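Local coordinates for succinoglycan biosynthesis protein (Bacillus cereus ATCC 14579, PDB 2QGM) that is of unproven function but belongs to the erythromycin esterase-like family, which makes a hydrolase acting on ester bonds a reasonable guess, at residues N108-E113 with G299-W304; I168-K173 with D288-A293; L281-L286 with P321-Q326; I308-G313 with N334-I339. All coordinates share one frame; numbering follows the deposited sequence.

Interaction 1 (N108-E113 with G299-W304); sequences NFAMEE and GKTMVW
CG stands anti to the backbone N in Phe-109, Met-111 (chi1 -175°) and Trp-304, so these three side chains lean from one face of the sheet and meet above two neighbouring strands. Met-111, a selenomethionine, runs straight to SE and then bends at chi3. Its CE comes to rest over one face of the indole, 3.7 Å from Trp-304 NE1, as a CH-pi contact; SE, set farther off, adds an oblique Met-aromatic contact. Phe-109 brings an edge of its ring to the same indole, CZ lying 3.5 Å from Trp-304 CE3, with the ring planes inclined obliquely at 68°. Selenomethionine Met-302 approaches the edge of the phenyl ring, its CE 4.1 Å from Phe-109 CD1. Helices 87-104 and 143-157 pack over these apolar groups. Beneath them strands 108-111 and 301-304 pair in parallel near one side of the mixed sheet, 108-111 being next to the outermost strand 166-171. Met-302 N donates to Asn-108 O at 2.9 Å, and Ala-110 N to Met-302 O at 2.9 Å; Trp-304 N to Ala-110 O continues the ladder. The last rung, Glu-112 N to Trp-304 O at 3.0 Å, is the most bent (137° at the hydrogen), where the chain turns through an inverse gamma turn centred on Glu-112. Outside the pair, Trp-304 NE1 bonds to Tyr-140 OH and Lys-93 makes a cation-pi contact with the ring. The buried indole is thus held by a methyl over one face, an oblique phenyl contact and the charge of Lys-93, while its N-H is satisfied by a hydroxyl.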
loop_
_atom_site.group_PDB
_atom_site.type_symbol
_atom_site.label_atom_id
_atom_site.label_comp_id
_atom_site.label_asym_id
_atom_site.label_seq_id
_atom_site.Cartn_x
_atom_site.Cartn_y
_atom_site.Cartn_z
ATOM N N ASN A 108 -3.291 12.094 -4.078
ATOM C CA ASN A 108 -2.803 11.594 -2.791
ATOM C C ASN A 108 -2.152 10.236 -2.968
ATOM O O ASN A 108 -2.787 9.288 -3.438
ATOM C CB ASN A 108 -3.963 11.464 -1.802
ATOM C CG ASN A 108 -4.743 12.749 -1.656
ATOM O OD1 ASN A 108 -5.973 12.755 -1.718
ATOM N ND2 ASN A 108 -4.031 13.850 -1.456
ATOM N N PHE A 109 -0.882 10.136 -2.596
ATOM C CA PHE A 109 -0.187 8.868 -2.711
ATOM C C PHE A 109 0.011 8.317 -1.300
ATOM O O PHE A 109 0.891 8.777 -0.563
ATOM C CB PHE A 109 1.162 9.061 -3.405
ATOM C CG PHE A 109 1.906 7.779 -3.637
ATOM C CD1 PHE A 109 1.499 6.885 -4.627
ATOM C CD2 PHE A 109 2.990 7.437 -2.825
ATOM C CE1 PHE A 109 2.157 5.664 -4.806
ATOM C CE2 PHE A 109 3.650 6.222 -2.997
ATOM C CZ PHE A 109 3.236 5.332 -3.984
ATOM N N ALA A 110 -0.820 7.343 -0.932
ATOM C CA ALA A 110 -0.769 6.716 0.395
ATOM C C ALA A 110 -0.050 5.379 0.282
ATOM O O ALA A 110 -0.560 4.439 -0.336
ATOM C CB ALA A 110 -2.192 6.519 0.938
HETATM N N MSE A 111 1.131 5.294 0.886
HETATM C CA MSE A 111 1.953 4.085 0.793
HETATM C C MSE A 111 2.033 3.293 2.090
HETATM O O MSE A 111 1.914 3.850 3.174
HETATM C CB MSE A 111 3.373 4.474 0.350
HETATM C CG MSE A 111 4.309 3.300 0.085
HETATM SE SE MSE A 111 6.112 3.851 -0.353
HETATM C CE MSE A 111 6.260 3.085 -2.096
ATOM N N GLU A 112 2.247 1.987 1.951
ATOM C CA GLU A 112 2.392 1.086 3.083
ATOM C C GLU A 112 3.824 1.317 3.559
ATOM O O GLU A 112 4.745 0.558 3.242
ATOM C CB GLU A 112 2.198 -0.371 2.631
ATOM C CG GLU A 112 2.224 -1.401 3.766
ATOM C CD GLU A 112 2.205 -2.846 3.277
ATOM O OE1 GLU A 112 1.936 -3.090 2.079
ATOM O OE2 GLU A 112 2.453 -3.743 4.111
ATOM N N GLU A 113 3.996 2.409 4.295
ATOM C CA GLU A 113 5.283 2.828 4.850
ATOM C C GLU A 113 4.889 3.587 6.115
ATOM O O GLU A 113 3.804 4.163 6.182
ATOM C CB GLU A 113 6.003 3.749 3.854
ATOM C CG GLU A 113 7.326 4.355 4.346
ATOM C CD GLU A 113 8.324 3.310 4.797
ATOM O OE1 GLU A 113 8.449 3.072 6.021
ATOM O OE2 GLU A 113 8.992 2.722 3.924
ATOM N N GLY A 299 -9.211 15.711 -4.224
ATOM C CA GLY A 299 -8.601 15.097 -5.392
ATOM C C GLY A 299 -8.971 13.628 -5.413
ATOM O O GLY A 299 -10.135 13.286 -5.212
ATOM N N LYS A 300 -7.992 12.762 -5.655
ATOM C CA LYS A 300 -8.227 11.322 -5.676
ATOM C C LYS A 300 -7.056 10.634 -4.986
ATOM O O LYS A 300 -5.941 11.155 -4.972
ATOM C CB LYS A 300 -8.367 10.820 -7.113
ATOM C CG LYS A 300 -9.547 11.410 -7.866
ATOM C CD LYS A 300 -9.562 10.872 -9.288
ATOM C CE LYS A 300 -10.771 11.342 -10.060
ATOM N NZ LYS A 300 -10.655 10.929 -11.484
ATOM N N THR A 301 -7.317 9.453 -4.430
ATOM C CA THR A 301 -6.317 8.712 -3.671
ATOM C C THR A 301 -5.882 7.351 -4.175
ATOM O O THR A 301 -6.691 6.503 -4.544
ATOM C CB THR A 301 -6.794 8.521 -2.229
ATOM O OG1 THR A 301 -7.099 9.801 -1.678
ATOM C CG2 THR A 301 -5.720 7.848 -1.383
HETATM N N MSE A 302 -4.569 7.156 -4.166
HETATM C CA MSE A 302 -3.964 5.905 -4.582
HETATM C C MSE A 302 -3.408 5.218 -3.339
HETATM O O MSE A 302 -2.757 5.856 -2.515
HETATM C CB MSE A 302 -2.818 6.167 -5.555
HETATM C CG MSE A 302 -3.214 6.868 -6.854
HETATM SE SE MSE A 302 -1.637 7.543 -7.788
HETATM C CE MSE A 302 -1.341 9.088 -6.683
ATOM N N VAL A 303 -3.678 3.926 -3.197
ATOM C CA VAL A 303 -3.160 3.168 -2.066
ATOM C C VAL A 303 -2.173 2.131 -2.612
ATOM O O VAL A 303 -2.551 1.193 -3.317
ATOM C CB VAL A 303 -4.288 2.462 -1.284
ATOM C CG1 VAL A 303 -3.698 1.590 -0.161
ATOM C CG2 VAL A 303 -5.221 3.511 -0.699
ATOM N N TRP A 304 -0.901 2.342 -2.303
ATOM C CA TRP A 304 0.172 1.455 -2.742
ATOM C C TRP A 304 0.505 0.520 -1.589
ATOM O O TRP A 304 0.934 0.965 -0.523
ATOM C CB TRP A 304 1.405 2.285 -3.113
ATOM C CG TRP A 304 2.635 1.490 -3.468
ATOM C CD1 TRP A 304 3.282 0.576 -2.688
ATOM C CD2 TRP A 304 3.410 1.609 -4.670
ATOM N NE1 TRP A 304 4.417 0.125 -3.328
ATOM C CE2 TRP A 304 4.516 0.745 -4.546
ATOM C CE3 TRP A 304 3.275 2.369 -5.840
ATOM C CZ2 TRP A 304 5.488 0.617 -5.546
ATOM C CZ3 TRP A 304 4.240 2.243 -6.836
ATOM C CH2 TRP A 304 5.332 1.372 -6.681
#

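Interaction 2 (I168-K173 with D288-A293); sequences IGLDLK and DHAMWA
Strand 168-171 and helix 288-293 run nearly antiparallel, at 157° between their directions, with axes 8.4 Å apart at closest approach. They draw together most at Leu-170 and His-289, whose CA atoms are 5.6 Å apart. At Leu-170 the backbone leaves the extended form for helix-like angles, and its carbonyl oxygen receives His-289 ND1 at 2.8 Å. This bond is straight (169° at the hydrogen) and lies in the imidazole plane, yet it reaches the oxygen from above the carbonyl plane, 30° out of it. On the strand side, Leu-170 slides past His-289 in the opposite direction and puts CD2 3.4 Å from Ala-290 N, close against the helix backbone. The strand is the outermost on its side of the mixed sheet. Helix 276-297 is the last helix of the long connection that passes over the neighbouring strand 108-111 and returns to the sheet as strand 301-304, parallel to 166-171, in an extended beta-alpha-beta crossover. Farther along the helix, Ile-168 CD1 packs on Ala-293 CB at 3.8 Å, and Ile-168 CG1 meets the edge of the indole at Trp-292 CZ3, 4.3 Å away. Beyond the strand end, Leu-172 CD2 comes 4.1 Å from His-289 CE1, near the imidazole plane. Leu-172 N bonds back to Asp-171 OD1 on its anti lone pair. Trp-115 adds a ring contact to His-289, while Trp-292 meets Trp-255 and Phe-297 edge-to-face.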
loop_
_atom_site.group_PDB
_atom_site.type_symbol
_atom_site.label_atom_id
_atom_site.label_comp_id
_atom_site.label_asym_id
_atom_site.label_seq_id
_atom_site.Cartn_x
_atom_site.Cartn_y
_atom_site.Cartn_z
ATOM N N ILE A 168 1.689 10.183 1.763
ATOM C CA ILE A 168 1.194 9.809 3.083
ATOM C C ILE A 168 1.720 8.426 3.472
ATOM O O ILE A 168 1.600 7.475 2.697
ATOM C CB ILE A 168 -0.362 9.742 3.115
ATOM C CG1 ILE A 168 -0.971 11.077 2.698
ATOM C CG2 ILE A 168 -0.839 9.329 4.494
ATOM C CD1 ILE A 168 -1.316 11.145 1.232
ATOM N N GLY A 169 2.300 8.327 4.666
ATOM C CA GLY A 169 2.788 7.047 5.162
ATOM C C GLY A 169 1.663 6.461 5.997
ATOM O O GLY A 169 1.383 6.944 7.093
ATOM N N LEU A 170 1.009 5.430 5.476
ATOM C CA LEU A 170 -0.135 4.806 6.144
ATOM C C LEU A 170 0.155 3.970 7.379
ATOM O O LEU A 170 -0.673 3.903 8.291
ATOM C CB LEU A 170 -0.866 3.886 5.167
ATOM C CG LEU A 170 -1.417 4.430 3.853
ATOM C CD1 LEU A 170 -1.869 3.252 2.996
ATOM C CD2 LEU A 170 -2.566 5.383 4.120
ATOM N N ASP A 171 1.316 3.325 7.382
ATOM C CA ASP A 171 1.702 2.403 8.445
ATOM C C ASP A 171 2.088 2.940 9.809
ATOM O O ASP A 171 2.418 4.119 9.988
ATOM C CB ASP A 171 2.816 1.475 7.948
ATOM C CG ASP A 171 2.497 0.002 8.180
ATOM O OD1 ASP A 171 1.836 -0.313 9.190
ATOM O OD2 ASP A 171 2.918 -0.839 7.357
ATOM N N LEU A 172 2.048 2.020 10.769
ATOM C CA LEU A 172 2.345 2.302 12.166
ATOM C C LEU A 172 3.242 1.225 12.780
ATOM O O LEU A 172 2.987 0.766 13.893
ATOM C CB LEU A 172 1.033 2.365 12.957
ATOM C CG LEU A 172 0.037 3.487 12.643
ATOM C CD1 LEU A 172 -1.272 3.274 13.408
ATOM C CD2 LEU A 172 0.664 4.815 13.031
ATOM N N LYS A 173 4.285 0.814 12.069
ATOM C CA LYS A 173 5.173 -0.208 12.615
ATOM C C LYS A 173 6.233 0.412 13.521
ATOM O O LYS A 173 7.005 -0.297 14.167
ATOM C CB LYS A 173 5.823 -1.003 11.488
ATOM C CG LYS A 173 4.806 -1.722 10.620
ATOM C CD LYS A 173 5.460 -2.668 9.645
ATOM C CE LYS A 173 6.364 -1.925 8.688
ATOM N NZ LYS A 173 6.888 -2.838 7.635
ATOM N N ASP A 288 -8.110 3.972 7.685
ATOM C CA ASP A 288 -8.420 5.292 8.223
ATOM C C ASP A 288 -7.475 6.334 7.638
ATOM O O ASP A 288 -7.901 7.405 7.217
ATOM C CB ASP A 288 -8.284 5.310 9.749
ATOM C CG ASP A 288 -9.373 4.521 10.452
ATOM O OD1 ASP A 288 -10.428 4.240 9.837
ATOM O OD2 ASP A 288 -9.163 4.191 11.636
ATOM N N HIS A 289 -6.186 6.022 7.615
ATOM C CA HIS A 289 -5.226 6.973 7.077
ATOM C C HIS A 289 -5.468 7.274 5.603
ATOM O O HIS A 289 -5.364 8.427 5.181
ATOM C CB HIS A 289 -3.802 6.473 7.305
ATOM C CG HIS A 289 -3.309 6.709 8.701
ATOM N ND1 HIS A 289 -2.280 5.984 9.262
ATOM C CD2 HIS A 289 -3.697 7.601 9.643
ATOM C CE1 HIS A 289 -2.054 6.420 10.488
ATOM N NE2 HIS A 289 -2.900 7.401 10.746
ATOM N N ALA A 290 -5.811 6.254 4.825
ATOM C CA ALA A 290 -6.074 6.460 3.402
ATOM C C ALA A 290 -7.260 7.407 3.204
ATOM O O ALA A 290 -7.214 8.314 2.367
ATOM C CB ALA A 290 -6.348 5.136 2.735
HETATM N N MSE A 291 -8.322 7.187 3.977
HETATM C CA MSE A 291 -9.510 8.023 3.895
HETATM C C MSE A 291 -9.259 9.401 4.482
HETATM O O MSE A 291 -9.846 10.380 4.035
HETATM C CB MSE A 291 -10.686 7.323 4.582
HETATM C CG MSE A 291 -11.158 6.139 3.742
HETATM SE SE MSE A 291 -12.669 5.144 4.423
HETATM C CE MSE A 291 -13.999 6.553 4.393
ATOM N N TRP A 292 -8.379 9.490 5.474
ATOM C CA TRP A 292 -8.073 10.789 6.049
ATOM C C TRP A 292 -7.426 11.654 4.961
ATOM O O TRP A 292 -7.691 12.845 4.857
ATOM C CB TRP A 292 -7.108 10.656 7.230
ATOM C CG TRP A 292 -6.486 11.964 7.611
ATOM C CD1 TRP A 292 -7.027 12.937 8.402
ATOM C CD2 TRP A 292 -5.224 12.464 7.162
ATOM N NE1 TRP A 292 -6.176 14.015 8.473
ATOM C CE2 TRP A 292 -5.057 13.751 7.714
ATOM C CE3 TRP A 292 -4.210 11.950 6.338
ATOM C CZ2 TRP A 292 -3.923 14.537 7.472
ATOM C CZ3 TRP A 292 -3.082 12.727 6.097
ATOM C CH2 TRP A 292 -2.950 14.008 6.663
ATOM N N ALA A 293 -6.577 11.039 4.148
ATOM C CA ALA A 293 -5.897 11.766 3.095
ATOM C C ALA A 293 -6.890 12.323 2.079
ATOM O O ALA A 293 -6.774 13.474 1.646
ATOM C CB ALA A 293 -4.894 10.862 2.398
#

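Interaction 3 (L281-L286 with P321-Q326); sequences LHEQYL and PYVAGQ
A network of acids and histidines, Asp-171, His-282, Glu-283 and His-309, meets the start of helix 324-332 here. Glu-283 carries the contact. CG stands anti to its carbonyl carbon and the chain bends at chi2 (-54°), curling the carboxylate back beside its own helix. OE1 then takes Ala-324 N on its anti lone pair at 2.8 Å (155° at the hydrogen), and a second donor, His-309 ND1, grips the same oxygen. OE2 accepts His-282 ND1 at 2.7 Å: the oxygen lies in the imidazole plane, but the nitrogen sits 38° out of the carboxylate plane. The other nitrogen of that ring, NE2, bonds to Asp-171 OD1, so His-282 bridges two acids, which would be expected to favour its protonated form. Packing is tight around the bend, with Glu-283 CG 3.1 Å from Tyr-322 O. One turn on, Leu-286 CB rests 3.7 Å from Ala-324 CB, which also lies 3.5 Å from Glu-283 O. With Val-323 at the N-cap position, Glu-283 reaches over from a neighbouring helix to take the first amide after it, a pairing of carboxylate and first-turn N-H typical of helix N termini.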
loop_
_atom_site.group_PDB
_atom_site.type_symbol
_atom_site.label_atom_id
_atom_site.label_comp_id
_atom_site.label_asym_id
_atom_site.label_seq_id
_atom_site.Cartn_x
_atom_site.Cartn_y
_atom_site.Cartn_z
ATOM N N LEU A 281 -6.893 -4.023 14.179
ATOM C CA LEU A 281 -6.708 -2.594 14.411
ATOM C C LEU A 281 -5.706 -2.027 13.412
ATOM O O LEU A 281 -5.909 -0.948 12.855
ATOM C CB LEU A 281 -6.238 -2.331 15.846
ATOM C CG LEU A 281 -7.298 -2.493 16.944
ATOM C CD1 LEU A 281 -6.620 -2.505 18.301
ATOM C CD2 LEU A 281 -8.334 -1.368 16.871
ATOM N N HIS A 282 -4.622 -2.755 13.174
ATOM C CA HIS A 282 -3.621 -2.296 12.224
ATOM C C HIS A 282 -4.232 -2.029 10.846
ATOM O O HIS A 282 -3.980 -0.978 10.243
ATOM C CB HIS A 282 -2.498 -3.327 12.097
ATOM C CG HIS A 282 -1.474 -2.973 11.062
ATOM N ND1 HIS A 282 -1.540 -3.435 9.766
ATOM C CD2 HIS A 282 -0.375 -2.186 11.131
ATOM C CE1 HIS A 282 -0.518 -2.948 9.079
ATOM N NE2 HIS A 282 0.201 -2.189 9.883
ATOM N N GLU A 283 -5.032 -2.973 10.350
ATOM C CA GLU A 283 -5.654 -2.817 9.028
ATOM C C GLU A 283 -6.686 -1.689 9.044
ATOM O O GLU A 283 -6.830 -0.939 8.073
ATOM C CB GLU A 283 -6.298 -4.137 8.586
ATOM C CG GLU A 283 -5.312 -5.299 8.444
ATOM C CD GLU A 283 -4.134 -4.982 7.524
ATOM O OE1 GLU A 283 -4.346 -4.757 6.311
ATOM O OE2 GLU A 283 -2.992 -4.964 8.020
ATOM N N GLN A 284 -7.395 -1.574 10.159
ATOM C CA GLN A 284 -8.394 -0.538 10.345
ATOM C C GLN A 284 -7.708 0.828 10.163
ATOM O O GLN A 284 -8.188 1.681 9.415
ATOM C CB GLN A 284 -8.965 -0.673 11.756
ATOM C CG GLN A 284 -10.269 0.025 12.049
ATOM C CD GLN A 284 -10.859 -0.494 13.350
ATOM O OE1 GLN A 284 -11.067 -1.702 13.503
ATOM N NE2 GLN A 284 -11.121 0.408 14.294
ATOM N N TYR A 285 -6.573 1.011 10.829
ATOM C CA TYR A 285 -5.838 2.261 10.752
ATOM C C TYR A 285 -5.235 2.539 9.380
ATOM O O TYR A 285 -5.126 3.699 8.973
ATOM C CB TYR A 285 -4.766 2.305 11.846
ATOM C CG TYR A 285 -5.372 2.257 13.235
ATOM C CD1 TYR A 285 -6.655 2.754 13.465
ATOM C CD2 TYR A 285 -4.663 1.746 14.317
ATOM C CE1 TYR A 285 -7.218 2.742 14.745
ATOM C CE2 TYR A 285 -5.217 1.728 15.600
ATOM C CZ TYR A 285 -6.494 2.230 15.805
ATOM O OH TYR A 285 -7.048 2.234 17.071
ATOM N N LEU A 286 -4.841 1.500 8.650
ATOM C CA LEU A 286 -4.312 1.741 7.311
ATOM C C LEU A 286 -5.429 2.404 6.510
ATOM O O LEU A 286 -5.211 3.406 5.825
ATOM C CB LEU A 286 -3.922 0.436 6.623
ATOM C CG LEU A 286 -2.649 -0.254 7.109
ATOM C CD1 LEU A 286 -2.429 -1.520 6.279
ATOM C CD2 LEU A 286 -1.446 0.692 6.962
ATOM N N PRO A 321 -6.222 -12.138 8.977
ATOM C CA PRO A 321 -7.652 -12.467 9.025
ATOM C C PRO A 321 -8.503 -11.237 8.717
ATOM O O PRO A 321 -9.697 -11.339 8.441
ATOM C CB PRO A 321 -7.839 -12.974 10.451
ATOM C CG PRO A 321 -6.842 -12.163 11.215
ATOM C CD PRO A 321 -5.624 -12.237 10.320
ATOM N N TYR A 322 -7.876 -10.067 8.785
ATOM C CA TYR A 322 -8.537 -8.807 8.460
ATOM C C TYR A 322 -7.538 -8.021 7.631
ATOM O O TYR A 322 -6.333 -8.123 7.852
ATOM C CB TYR A 322 -8.893 -8.001 9.720
ATOM C CG TYR A 322 -9.815 -8.739 10.659
ATOM C CD1 TYR A 322 -9.307 -9.523 11.688
ATOM C CD2 TYR A 322 -11.199 -8.708 10.477
ATOM C CE1 TYR A 322 -10.150 -10.266 12.515
ATOM C CE2 TYR A 322 -12.056 -9.450 11.298
ATOM C CZ TYR A 322 -11.521 -10.229 12.311
ATOM O OH TYR A 322 -12.349 -10.996 13.101
ATOM N N VAL A 323 -8.028 -7.264 6.654
ATOM C CA VAL A 323 -7.142 -6.454 5.829
ATOM C C VAL A 323 -7.782 -5.106 5.522
ATOM O O VAL A 323 -9.007 -4.987 5.456
ATOM C CB VAL A 323 -6.764 -7.159 4.497
ATOM C CG1 VAL A 323 -6.016 -8.450 4.781
ATOM C CG2 VAL A 323 -8.010 -7.424 3.673
ATOM N N ALA A 324 -6.934 -4.096 5.348
ATOM C CA ALA A 324 -7.373 -2.738 5.057
ATOM C C ALA A 324 -8.359 -2.696 3.895
ATOM O O ALA A 324 -9.387 -2.021 3.960
ATOM C CB ALA A 324 -6.159 -1.862 4.745
ATOM N N GLY A 325 -8.031 -3.428 2.834
ATOM C CA GLY A 325 -8.869 -3.476 1.652
ATOM C C GLY A 325 -10.331 -3.815 1.866
ATOM O O GLY A 325 -11.193 -3.266 1.179
ATOM N N GLN A 326 -10.639 -4.711 2.797
ATOM C CA GLN A 326 -12.041 -5.051 3.014
ATOM C C GLN A 326 -12.766 -3.916 3.740
ATOM O O GLN A 326 -13.958 -3.704 3.524
ATOM C CB GLN A 326 -12.166 -6.369 3.785
ATOM C CG GLN A 326 -11.830 -6.309 5.243
ATOM C CD GLN A 326 -11.659 -7.693 5.837
ATOM O OE1 GLN A 326 -12.358 -8.641 5.463
ATOM N NE2 GLN A 326 -10.726 -7.816 6.770
#

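Interaction 4 (I308-G313 with N334-I339); sequences IHIAKG and NNYVTI
Tyr-336 OH donates to Ile-310 O at 2.7 Å, approaching in the carbonyl plane on a lone pair, with the oxygen near the plane of the phenol ring. The same carbonyl oxygen has Thr-338 CG2 pressed against it at 3.1 Å. Ile-310 CB lies 3.5 Å from Tyr-336 OH, and its CD1 stretches on to 4.0 Å from Ile-339 O. To get there, Ile-310 holds CG1 in the crowded position between backbone N and carbonyl carbon (chi1 64°). Lys-312 crosses Thr-338 obliquely, its CG 3.7 Å from Thr-338 OG1. Alternation along strand 336-339 turns Tyr-336 and Thr-338 toward residues 308-313 and Val-337 away. Tyr-336 extends with CG anti to its backbone N (chi1 173°), which carries the hydroxyl across to the end of short helix 307-310. The chain leaves helical geometry at Ala-311, just after the carbonyl that the phenol takes up. In the next shell, Asp-431 serves both sides: it forms a salt bridge with Lys-312 NZ and accepts Thr-338 N, while Lys-312 NZ also bonds to Leu-427 O. Strand 336-344 itself runs between strands 76-79 and 432-439 of the mixed sheet, and Leu-328 of helix 324-332 touches Tyr-336. A buried carbonyl at a helix end is thus satisfied by one phenolic hydroxyl, and the lysine charge beside it is probably balanced by a carboxylate shared with the strand.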
loop_
_atom_site.group_PDB
_atom_site.type_symbol
_atom_site.label_atom_id
_atom_site.label_comp_id
_atom_site.label_asym_id
_atom_site.label_seq_id
_atom_site.Cartn_x
_atom_site.Cartn_y
_atom_site.Cartn_z
ATOM N N ILE A 308 -2.062 -8.322 -0.441
ATOM C CA ILE A 308 -2.752 -8.681 0.792
ATOM C C ILE A 308 -3.554 -7.543 1.427
ATOM O O ILE A 308 -4.696 -7.742 1.848
ATOM C CB ILE A 308 -1.744 -9.208 1.830
ATOM C CG1 ILE A 308 -1.150 -10.532 1.350
ATOM C CG2 ILE A 308 -2.418 -9.333 3.197
ATOM C CD1 ILE A 308 -2.149 -11.664 1.235
ATOM N N HIS A 309 -2.959 -6.356 1.494
ATOM C CA HIS A 309 -3.613 -5.215 2.119
ATOM C C HIS A 309 -4.652 -4.475 1.283
ATOM O O HIS A 309 -5.583 -3.899 1.837
ATOM C CB HIS A 309 -2.551 -4.225 2.618
ATOM C CG HIS A 309 -1.637 -4.802 3.652
ATOM N ND1 HIS A 309 -2.042 -5.067 4.940
ATOM C CD2 HIS A 309 -0.345 -5.207 3.569
ATOM C CE1 HIS A 309 -1.040 -5.609 5.611
ATOM N NE2 HIS A 309 -0.001 -5.705 4.800
ATOM N N ILE A 310 -4.507 -4.483 -0.040
ATOM C CA ILE A 310 -5.475 -3.784 -0.877
ATOM C C ILE A 310 -6.672 -4.640 -1.294
ATOM O O ILE A 310 -7.703 -4.109 -1.715
ATOM C CB ILE A 310 -4.801 -3.180 -2.148
ATOM C CG1 ILE A 310 -4.240 -4.278 -3.044
ATOM C CG2 ILE A 310 -3.703 -2.207 -1.735
ATOM C CD1 ILE A 310 -5.196 -4.729 -4.138
ATOM N N ALA A 311 -6.544 -5.960 -1.155
ATOM C CA ALA A 311 -7.602 -6.904 -1.536
ATOM C C ALA A 311 -8.949 -6.693 -0.854
ATOM O O ALA A 311 -9.025 -6.252 0.290
ATOM C CB ALA A 311 -7.129 -8.336 -1.281
ATOM N N LYS A 312 -10.010 -7.036 -1.572
ATOM C CA LYS A 312 -11.359 -6.903 -1.055
ATOM C C LYS A 312 -11.642 -7.953 0.014
ATOM O O LYS A 312 -12.493 -7.750 0.888
ATOM C CB LYS A 312 -12.369 -7.049 -2.193
ATOM C CG LYS A 312 -12.232 -5.983 -3.259
ATOM C CD LYS A 312 -13.236 -6.171 -4.380
ATOM C CE LYS A 312 -12.873 -7.343 -5.281
ATOM N NZ LYS A 312 -13.835 -7.479 -6.420
ATOM N N GLY A 313 -10.927 -9.073 -0.056
ATOM C CA GLY A 313 -11.138 -10.143 0.904
ATOM C C GLY A 313 -9.893 -10.683 1.576
ATOM O O GLY A 313 -8.865 -10.011 1.646
ATOM N N ASN A 334 -18.477 1.153 -4.289
ATOM C CA ASN A 334 -17.927 1.330 -5.630
ATOM C C ASN A 334 -16.945 2.485 -5.795
ATOM O O ASN A 334 -16.419 2.700 -6.892
ATOM C CB ASN A 334 -19.055 1.477 -6.652
ATOM C CG ASN A 334 -19.705 0.148 -6.994
ATOM O OD1 ASN A 334 -20.732 0.098 -7.668
ATOM N ND2 ASN A 334 -19.101 -0.941 -6.532
ATOM N N ASN A 335 -16.685 3.231 -4.725
ATOM C CA ASN A 335 -15.750 4.352 -4.811
ATOM C C ASN A 335 -14.325 3.889 -4.540
ATOM O O ASN A 335 -13.400 4.699 -4.511
ATOM C CB ASN A 335 -16.135 5.463 -3.832
ATOM C CG ASN A 335 -15.545 6.809 -4.222
ATOM O OD1 ASN A 335 -15.385 7.111 -5.414
ATOM N ND2 ASN A 335 -15.242 7.634 -3.226
ATOM N N TYR A 336 -14.160 2.588 -4.320
ATOM C CA TYR A 336 -12.834 2.003 -4.105
ATOM C C TYR A 336 -12.637 0.879 -5.115
ATOM O O TYR A 336 -13.333 -0.135 -5.078
ATOM C CB TYR A 336 -12.689 1.438 -2.685
ATOM C CG TYR A 336 -11.399 0.662 -2.460
ATOM C CD1 TYR A 336 -10.158 1.260 -2.668
ATOM C CD2 TYR A 336 -11.420 -0.658 -2.016
ATOM C CE1 TYR A 336 -8.970 0.570 -2.435
ATOM C CE2 TYR A 336 -10.236 -1.359 -1.776
ATOM C CZ TYR A 336 -9.011 -0.733 -1.990
ATOM O OH TYR A 336 -7.828 -1.398 -1.754
ATOM N N VAL A 337 -11.697 1.075 -6.032
ATOM C CA VAL A 337 -11.403 0.072 -7.048
ATOM C C VAL A 337 -10.075 -0.588 -6.691
ATOM O O VAL A 337 -9.121 0.089 -6.308
ATOM C CB VAL A 337 -11.293 0.708 -8.458
ATOM C CG1 VAL A 337 -10.713 -0.294 -9.434
ATOM C CG2 VAL A 337 -12.671 1.153 -8.941
ATOM N N THR A 338 -10.027 -1.912 -6.806
ATOM C CA THR A 338 -8.822 -2.672 -6.491
ATOM C C THR A 338 -8.153 -3.268 -7.707
ATOM O O THR A 338 -8.790 -3.956 -8.501
ATOM C CB THR A 338 -9.114 -3.840 -5.524
ATOM O OG1 THR A 338 -10.236 -4.594 -6.002
ATOM C CG2 THR A 338 -9.398 -3.324 -4.138
ATOM N N ILE A 339 -6.856 -3.009 -7.838
ATOM C CA ILE A 339 -6.060 -3.524 -8.943
ATOM C C ILE A 339 -4.960 -4.402 -8.362
ATOM O O ILE A 339 -3.966 -3.892 -7.840
ATOM C CB ILE A 339 -5.399 -2.381 -9.729
ATOM C CG1 ILE A 339 -6.473 -1.385 -10.161
ATOM C CG2 ILE A 339 -4.630 -2.942 -10.931
ATOM C CD1 ILE A 339 -5.940 -0.170 -10.875
#

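From the N terminus, strand 108-111 opens interaction 1, strand 166-171 opens interaction 2 and helix 276-297 opens interaction 3. The same helix closes interaction 2 before strand 301-304 closes interaction 1, so interaction 2 falls wholly within the longer loop. Residues 308-313 then open interaction 4, residues 321-326 close interaction 3, and strand 336-344 closes interaction 4. Interaction 3 therefore crosses the other three, whereas interaction 4 follows 1 and 2 in series. Interactions 1, 2 and 4 all reach the mixed sheet. Backbone bonds between strands 108-111 and 166-171 join 1 to 2, Asp-171 with His-282 joins 2 to 3, and Glu-283 with His-309 joins 3 to 4.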